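Local coordinates for protein putative surface-anchored fimbrial subunit (Corynebacterium diphtheriae, PDB 3HR6) that serves as the major shaft pilin SpaA, a subunit of tandem Ig-like modules that builds the pilus on the bacterial cell surface, at residues V207-V221 / S233-H247. Residues are numbered along the deposited sequence; the frame is centred on the assembly and turned at random. Where two conformers were deposited one is given.
Sequences VTLGGKPINSTDVSV and SVQLAGATLQSLDQH
L209 lays its CD2 methyl over one face of the H247 imidazole, a CH-pi contact 3.8 Å from CD2 to the ring centroid and almost on the ring normal. That same methyl meets L244 CD1, while H247 ND1 is taken up by Q250. From here an apolar layer runs along one face of the hairpin 219-226/229-236: I214 CD1 and V219 CG2 both touch L236 CD2, and V207 and V234 reach toward each other tip to tip, with CG2 of V207 3.8 Å from CG1 of V234. V234, from the hairpin sheet, also touches V254 of strand 251-259 in the opposing sheet, which puts the layer between the two sheets of this Ig-like module.

Backbone bonds zip the hairpin in antiparallel register: S220 and Q235 form a hydrogen-bonded pair, S220 N reaching Q235 O at 2.9 Å, and A237 N closes the end on D218 O. Just beyond, D218 turns its carboxylate to the first turn of helix 238-242. Its chi1 of -74° sets CG beside its own backbone N, which brings OD2 to T240; OD2 receives T240 OG1 at 2.7 Å on its anti lone pair and T240 N at 2.8 Å from well above the carboxylate plane. The I214 and T240 side chains cross at about a right angle, CG2 to CG2 3.5 Å. Two direct bonds to one carboxylate oxygen of the buried D218 fix its rotation and join helix 238-242 to the hairpin. A negative charge at the helix N-terminus would probably be favoured by the helix dipole.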
ATOM      1  N   VAL A 207      -4.954   2.350  15.554  1.00  9.68           N
ATOM      2  CA  VAL A 207      -5.221   1.014  15.099  1.00 10.27           C
ATOM      3  C   VAL A 207      -6.470   0.549  15.824  1.00  9.07           C
ATOM      4  O   VAL A 207      -6.555   0.569  17.089  1.00 10.29           O
ATOM      5  CB  VAL A 207      -4.064   0.044  15.371  1.00 10.97           C
ATOM      6  CG1 VAL A 207      -4.373  -1.341  14.803  1.00 12.34           C
ATOM      7  CG2 VAL A 207      -2.725   0.547  14.842  1.00 12.11           C
ATOM      8  N   THR A 208      -7.443   0.115  15.023  1.00 10.35           N
ATOM      9  CA  THR A 208      -8.668  -0.449  15.558  1.00 10.17           C
ATOM     10  C   THR A 208      -8.989  -1.777  14.858  1.00 10.27           C
ATOM     11  O   THR A 208      -8.653  -1.974  13.695  1.00  9.78           O
ATOM     12  CB  THR A 208      -9.857   0.498  15.369  1.00 10.35           C
ATOM     13  OG1 THR A 208     -10.156   0.641  13.982  1.00 10.57           O
ATOM     14  CG2 THR A 208      -9.545   1.895  15.929  1.00 12.83           C
ATOM     15  N   LEU A 209      -9.601  -2.687  15.587  1.00 10.33           N
ATOM     16  CA  LEU A 209     -10.104  -3.952  15.050  1.00 10.51           C
ATOM     17  C   LEU A 209     -11.589  -4.030  15.361  1.00 11.31           C
ATOM     18  O   LEU A 209     -11.971  -4.021  16.508  1.00  9.84           O
ATOM     19  CB  LEU A 209      -9.382  -5.129  15.694  1.00 11.15           C
ATOM     20  CG  LEU A 209      -9.736  -6.548  15.234  1.00 10.80           C
ATOM     21  CD1 LEU A 209      -9.536  -6.687  13.713  1.00 13.04           C
ATOM     22  CD2 LEU A 209      -8.955  -7.585  15.988  1.00 12.38           C
ATOM     23  N   GLY A 210     -12.433  -4.083  14.335  1.00 12.54           N
ATOM     24  CA  GLY A 210     -13.879  -4.169  14.590  1.00 12.96           C
ATOM     25  C   GLY A 210     -14.368  -2.903  15.281  1.00 14.51           C
ATOM     26  O   GLY A 210     -15.328  -2.953  16.072  1.00 14.76           O
ATOM     27  N   GLY A 211     -13.710  -1.792  14.959  1.00 15.19           N
ATOM     28  CA  GLY A 211     -13.949  -0.497  15.549  1.00 15.92           C
ATOM     29  C   GLY A 211     -13.533  -0.389  17.015  1.00 16.19           C
ATOM     30  O   GLY A 211     -13.805   0.621  17.636  1.00 17.62           O
ATOM     31  N   LYS A 212     -12.838  -1.389  17.542  1.00 16.22           N
ATOM     32  CA  LYS A 212     -12.342  -1.353  18.915  1.00 16.89           C
ATOM     33  C   LYS A 212     -10.825  -1.124  18.961  1.00 17.47           C
ATOM     34  O   LYS A 212     -10.079  -1.638  18.145  1.00 14.90           O
ATOM     35  CB  LYS A 212     -12.654  -2.650  19.642  1.00 17.08           C
ATOM     36  CG  LYS A 212     -14.142  -2.911  19.953  1.00 18.71           C
ATOM     37  CD  LYS A 212     -14.285  -4.287  20.554  1.00 22.30           C
ATOM     38  CE  LYS A 212     -15.726  -4.768  20.697  1.00 23.26           C
ATOM     39  NZ  LYS A 212     -15.723  -6.144  21.284  1.00 23.29           N
ATOM     40  N   PRO A 213     -10.352  -0.394  19.987  1.00 18.70           N
ATOM     41  CA  PRO A 213      -8.919  -0.258  20.152  1.00 19.67           C
ATOM     42  C   PRO A 213      -8.319  -1.629  20.519  1.00 20.38           C
ATOM     43  O   PRO A 213      -9.016  -2.502  21.029  1.00 19.77           O
ATOM     44  CB  PRO A 213      -8.810   0.744  21.316  1.00 20.46           C
ATOM     45  CG  PRO A 213     -10.012   0.429  22.153  1.00 19.24           C
ATOM     46  CD  PRO A 213     -11.090   0.189  21.120  1.00 19.43           C
ATOM     47  N   ILE A 214      -7.047  -1.838  20.183  1.00 22.98           N
ATOM     48  CA  ILE A 214      -6.383  -3.123  20.434  1.00 23.91           C
ATOM     49  C   ILE A 214      -5.424  -3.041  21.635  1.00 24.79           C
ATOM     50  O   ILE A 214      -4.836  -1.992  21.886  1.00 24.61           O
ATOM     51  CB  ILE A 214      -5.576  -3.558  19.177  1.00 23.80           C
ATOM     52  CG1 ILE A 214      -6.485  -3.623  17.957  1.00 24.24           C
ATOM     53  CG2 ILE A 214      -4.898  -4.909  19.387  1.00 23.59           C
ATOM     54  CD1 ILE A 214      -5.778  -4.105  16.701  1.00 22.71           C
ATOM     55  N   ASN A 215      -5.243  -4.158  22.339  1.00 26.84           N
ATOM     56  CA  ASN A 215      -4.248  -4.227  23.426  1.00 28.33           C
ATOM     57  C   ASN A 215      -2.931  -3.705  22.874  1.00 28.76           C
ATOM     58  O   ASN A 215      -2.329  -4.350  22.001  1.00 29.28           O
ATOM     59  CB  ASN A 215      -4.040  -5.658  23.913  1.00 28.87           C
ATOM     60  CG  ASN A 215      -5.078  -6.109  24.943  1.00 31.32           C
ATOM     61  OD1 ASN A 215      -5.723  -5.296  25.623  1.00 33.51           O
ATOM     62  ND2 ASN A 215      -5.216  -7.427  25.081  1.00 33.13           N
ATOM     63  N   SER A 216      -2.483  -2.537  23.333  1.00 28.15           N
ATOM     64  CA  SER A 216      -1.303  -1.945  22.704  1.00 28.08           C
ATOM     65  C   SER A 216      -0.068  -2.860  22.882  1.00 27.06           C
ATOM     66  O   SER A 216       0.832  -2.828  22.056  1.00 26.98           O
ATOM     67  CB  SER A 216      -1.029  -0.538  23.226  1.00 28.04           C
ATOM     68  OG  SER A 216      -0.399  -0.617  24.488  1.00 29.08           O
ATOM     69  N   THR A 217      -0.041  -3.694  23.917  1.00 25.17           N
ATOM     70  CA  THR A 217       1.069  -4.653  24.078  1.00 24.25           C
ATOM     71  C   THR A 217       1.157  -5.670  22.923  1.00 23.10           C
ATOM     72  O   THR A 217       2.227  -6.185  22.630  1.00 22.77           O
ATOM     73  CB  THR A 217       1.056  -5.385  25.462  1.00 24.76           C
ATOM     74  OG1 THR A 217      -0.021  -6.340  25.542  1.00 25.53           O
ATOM     75  CG2 THR A 217       0.933  -4.374  26.590  1.00 25.03           C
ATOM     76  N   ASP A 218       0.035  -5.917  22.254  1.00 20.75           N
ATOM     77  CA  ASP A 218      -0.029  -6.881  21.169  1.00 20.18           C
ATOM     78  C   ASP A 218       0.223  -6.218  19.829  1.00 19.21           C
ATOM     79  O   ASP A 218       0.424  -6.915  18.829  1.00 19.95           O
ATOM     80  CB  ASP A 218      -1.408  -7.531  21.125  1.00 19.90           C
ATOM     81  CG  ASP A 218      -1.618  -8.541  22.257  1.00 22.72           C
ATOM     82  OD1 ASP A 218      -0.602  -8.933  22.881  1.00 21.46           O
ATOM     83  OD2 ASP A 218      -2.778  -8.984  22.478  1.00 23.96           O
ATOM     84  N   VAL A 219       0.155  -4.892  19.801  1.00 17.75           N
ATOM     85  CA  VAL A 219       0.291  -4.144  18.543  1.00 17.01           C
ATOM     86  C   VAL A 219       1.617  -3.398  18.578  1.00 16.80           C
ATOM     87  O   VAL A 219       1.877  -2.630  19.514  1.00 18.32           O
ATOM     88  CB  VAL A 219      -0.876  -3.154  18.334  1.00 17.10           C
ATOM     89  CG1 VAL A 219      -0.845  -2.587  16.928  1.00 16.51           C
ATOM     90  CG2 VAL A 219      -2.168  -3.839  18.517  1.00 18.71           C
ATOM     91  N   SER A 220       2.482  -3.699  17.621  1.00 15.43           N
ATOM     92  CA  SER A 220       3.788  -3.064  17.460  1.00 14.08           C
ATOM     93  C   SER A 220       3.740  -2.077  16.301  1.00 13.56           C
ATOM     94  O   SER A 220       3.589  -2.458  15.138  1.00 13.02           O
ATOM     95  CB  SER A 220       4.872  -4.126  17.186  1.00 14.09           C
ATOM     96  OG  SER A 220       6.140  -3.504  16.947  1.00 16.47           O
ATOM     97  N   VAL A 221       3.849  -0.797  16.624  1.00 13.46           N
ATOM     98  CA  VAL A 221       3.825   0.257  15.634  1.00 12.85           C
ATOM     99  C   VAL A 221       5.271   0.710  15.480  1.00 12.65           C
ATOM    100  O   VAL A 221       5.886   1.110  16.440  1.00 12.69           O
ATOM    101  CB  VAL A 221       2.950   1.436  16.077  1.00 12.99           C
ATOM    102  CG1 VAL A 221       2.909   2.493  14.998  1.00 12.84           C
ATOM    103  CG2 VAL A 221       1.537   0.966  16.423  1.00 14.70           C
ATOM    104  N   SER A 233       4.813   0.506   9.947  1.00 11.04           N
ATOM    105  CA  SER A 233       4.456  -0.900  10.061  1.00 11.88           C
ATOM    106  C   SER A 233       3.680  -1.115  11.335  1.00 11.51           C
ATOM    107  O   SER A 233       4.106  -0.621  12.370  1.00 12.40           O
ATOM    108  CB  SER A 233       5.740  -1.708  10.189  1.00 14.56           C
ATOM    109  OG  SER A 233       5.447  -3.081  10.383  1.00 16.95           O
ATOM    110  N   VAL A 234       2.570  -1.833  11.203  1.00 11.34           N
ATOM    111  CA  VAL A 234       1.690  -2.209  12.325  1.00 10.55           C
ATOM    112  C   VAL A 234       1.603  -3.714  12.311  1.00  9.84           C
ATOM    113  O   VAL A 234       1.217  -4.299  11.321  1.00 11.75           O
ATOM    114  CB  VAL A 234       0.314  -1.628  12.186  1.00 10.42           C
ATOM    115  CG1 VAL A 234      -0.614  -2.202  13.336  1.00 11.31           C
ATOM    116  CG2 VAL A 234       0.379  -0.084  12.196  1.00 10.93           C
ATOM    117  N   GLN A 235       1.928  -4.323  13.451  1.00 10.60           N
ATOM    118  CA  GLN A 235       2.025  -5.752  13.505  1.00 10.94           C
ATOM    119  C   GLN A 235       1.241  -6.227  14.686  1.00 11.44           C
ATOM    120  O   GLN A 235       1.427  -5.718  15.789  1.00 12.13           O
ATOM    121  CB  GLN A 235       3.489  -6.076  13.702  1.00 12.80           C
ATOM    122  CG  GLN A 235       3.877  -7.461  13.441  1.00 16.49           C
ATOM    123  CD  GLN A 235       5.359  -7.556  13.101  1.00 18.03           C
ATOM    124  OE1 GLN A 235       5.782  -7.399  11.922  1.00 21.23           O
ATOM    125  NE2 GLN A 235       6.137  -7.792  14.104  1.00 15.95           N
ATOM    126  N   LEU A 236       0.419  -7.237  14.481  1.00 10.22           N
ATOM    127  CA  LEU A 236      -0.326  -7.853  15.567  1.00 11.90           C
ATOM    128  C   LEU A 236       0.358  -9.123  16.053  1.00 12.72           C
ATOM    129  O   LEU A 236       0.746  -9.974  15.275  1.00 14.24           O
ATOM    130  CB  LEU A 236      -1.755  -8.193  15.153  1.00 11.43           C
ATOM    131  CG  LEU A 236      -2.603  -7.049  14.624  1.00 15.06           C
ATOM    132  CD1 LEU A 236      -3.966  -7.581  14.062  1.00 16.42           C
ATOM    133  CD2 LEU A 236      -2.803  -6.021  15.718  1.00 18.39           C
ATOM    134  N   ALA A 237       0.421  -9.268  17.360  1.00 15.56           N
ATOM    135  CA  ALA A 237       1.039 -10.445  17.975  1.00 16.43           C
ATOM    136  C   ALA A 237       0.290 -10.800  19.259  1.00 17.52           C
ATOM    137  O   ALA A 237      -0.745 -10.206  19.548  1.00 18.32           O
ATOM    138  CB  ALA A 237       2.511 -10.183  18.241  1.00 17.15           C
ATOM    139  N   GLY A 238       0.805 -11.754  20.021  1.00 18.88           N
ATOM    140  CA  GLY A 238       0.257 -12.038  21.350  1.00 19.58           C
ATOM    141  C   GLY A 238      -1.196 -12.480  21.323  1.00 19.87           C
ATOM    142  O   GLY A 238      -1.613 -13.135  20.373  1.00 21.43           O
ATOM    143  N   ALA A 239      -1.965 -12.091  22.345  1.00 20.57           N
ATOM    144  CA  ALA A 239      -3.367 -12.545  22.512  1.00 20.28           C
ATOM    145  C   ALA A 239      -4.178 -12.150  21.276  1.00 19.57           C
ATOM    146  O   ALA A 239      -4.954 -12.942  20.739  1.00 19.10           O
ATOM    147  CB  ALA A 239      -3.998 -11.936  23.765  1.00 20.45           C
ATOM    148  N   THR A 240      -3.971 -10.914  20.841  1.00 19.29           N
ATOM    149  CA  THR A 240      -4.662 -10.349  19.687  1.00 18.59           C
ATOM    150  C   THR A 240      -4.466 -11.163  18.416  1.00 18.81           C
ATOM    151  O   THR A 240      -5.443 -11.377  17.671  1.00 17.96           O
ATOM    152  CB  THR A 240      -4.222  -8.876  19.456  1.00 19.07           C
ATOM    153  OG1 THR A 240      -4.511  -8.109  20.631  1.00 17.51           O
ATOM    154  CG2 THR A 240      -4.967  -8.239  18.307  1.00 16.29           C
ATOM    155  N   LEU A 241      -3.228 -11.589  18.130  1.00 18.21           N
ATOM    156  CA  LEU A 241      -2.980 -12.403  16.946  1.00 17.20           C
ATOM    157  C   LEU A 241      -3.630 -13.765  17.108  1.00 17.57           C
ATOM    158  O   LEU A 241      -4.242 -14.274  16.167  1.00 17.40           O
ATOM    159  CB  LEU A 241      -1.489 -12.553  16.661  1.00 17.18           C
ATOM    160  CG  LEU A 241      -1.080 -13.451  15.493  1.00 16.25           C
ATOM    161  CD1 LEU A 241      -1.518 -12.908  14.105  1.00 15.31           C
ATOM    162  CD2 LEU A 241       0.418 -13.668  15.548  1.00 17.67           C
ATOM    163  N   GLN A 242      -3.495 -14.326  18.314  1.00 17.82           N
ATOM    164  CA  GLN A 242      -4.046 -15.656  18.646  0.50 17.99           C
ATOM    165  C   GLN A 242      -5.565 -15.714  18.498  1.00 17.35           C
ATOM    166  O   GLN A 242      -6.107 -16.753  18.136  1.00 17.84           O
ATOM    167  CB  GLN A 242      -3.674 -16.085  20.079  0.50 18.56           C
ATOM    168  CG  GLN A 242      -2.478 -17.035  20.185  0.50 19.92           C
ATOM    169  CD  GLN A 242      -2.811 -18.470  19.811  0.50 20.49           C
ATOM    170  OE1 GLN A 242      -2.296 -18.988  18.827  0.50 22.80           O
ATOM    171  NE2 GLN A 242      -3.671 -19.118  20.599  0.50 22.00           N
ATOM    172  N   SER A 243      -6.244 -14.606  18.797  1.00 15.41           N
ATOM    173  CA  SER A 243      -7.701 -14.560  18.682  1.00 15.26           C
ATOM    174  C   SER A 243      -8.207 -13.896  17.411  1.00 14.53           C
ATOM    175  O   SER A 243      -9.402 -13.697  17.258  1.00 14.22           O
ATOM    176  CB  SER A 243      -8.333 -13.906  19.906  1.00 13.80           C
ATOM    177  OG  SER A 243      -7.996 -12.542  20.004  1.00 15.68           O
ATOM    178  N   LEU A 244      -7.303 -13.554  16.497  1.00 14.95           N
ATOM    179  CA  LEU A 244      -7.688 -12.838  15.281  1.00 15.22           C
ATOM    180  C   LEU A 244      -8.588 -13.678  14.385  1.00 15.81           C
ATOM    181  O   LEU A 244      -9.429 -13.139  13.661  1.00 15.00           O
ATOM    182  CB  LEU A 244      -6.439 -12.349  14.532  1.00 15.23           C
ATOM    183  CG  LEU A 244      -6.649 -11.326  13.430  1.00 15.77           C
ATOM    184  CD1 LEU A 244      -7.133 -10.022  14.024  1.00 13.60           C
ATOM    185  CD2 LEU A 244      -5.348 -11.178  12.622  1.00 13.31           C
ATOM    186  N   ASP A 245      -8.430 -14.995  14.438  1.00 16.74           N
ATOM    187  CA  ASP A 245      -9.348 -15.899  13.763  1.00 18.39           C
ATOM    188  C   ASP A 245     -10.793 -15.813  14.251  1.00 19.06           C
ATOM    189  O   ASP A 245     -11.680 -16.406  13.630  1.00 21.63           O
ATOM    190  CB  ASP A 245      -8.871 -17.350  13.846  1.00 18.42           C
ATOM    191  CG  ASP A 245      -8.680 -17.820  15.265  1.00 18.60           C
ATOM    192  OD1 ASP A 245      -8.026 -17.099  16.028  1.00 16.87           O
ATOM    193  OD2 ASP A 245      -9.165 -18.907  15.605  1.00 22.80           O
ATOM    194  N   GLN A 246     -11.043 -15.131  15.371  1.00 17.89           N
ATOM    195  CA  GLN A 246     -12.405 -14.907  15.830  1.00 17.42           C
ATOM    196  C   GLN A 246     -13.002 -13.584  15.337  1.00 16.31           C
ATOM    197  O   GLN A 246     -14.135 -13.259  15.678  1.00 16.30           O
ATOM    198  CB  GLN A 246     -12.458 -14.994  17.354  1.00 18.23           C
ATOM    199  CG  GLN A 246     -11.957 -16.355  17.830  1.00 20.59           C
ATOM    200  CD  GLN A 246     -11.820 -16.502  19.342  1.00 25.45           C
ATOM    201  OE1 GLN A 246     -11.496 -15.552  20.063  1.00 28.47           O
ATOM    202  NE2 GLN A 246     -12.053 -17.723  19.830  1.00 27.34           N
ATOM    203  N   HIS A 247     -12.245 -12.838  14.538  1.00 14.20           N
ATOM    204  CA  HIS A 247     -12.685 -11.537  14.048  1.00 13.62           C
ATOM    205  C   HIS A 247     -12.841 -11.603  12.551  1.00 13.03           C
ATOM    206  O   HIS A 247     -12.693 -10.625  11.883  1.00 12.74           O
ATOM    207  CB  HIS A 247     -11.694 -10.425  14.442  1.00 14.06           C
ATOM    208  CG  HIS A 247     -11.634 -10.203  15.923  1.00 12.88           C
ATOM    209  ND1 HIS A 247     -12.275  -9.158  16.565  1.00 13.59           N
ATOM    210  CD2 HIS A 247     -11.026 -10.918  16.893  1.00 13.56           C
ATOM    211  CE1 HIS A 247     -12.061  -9.250  17.868  1.00 14.59           C
ATOM    212  NE2 HIS A 247     -11.317 -10.316  18.096  1.00 13.05           N
TER
HETATM  213  O   HOH W   1      -1.664 -10.039  24.886  1.00 21.45           O
HETATM  214  O   HOH W   2       5.610  -3.155  13.359  1.00 16.88           O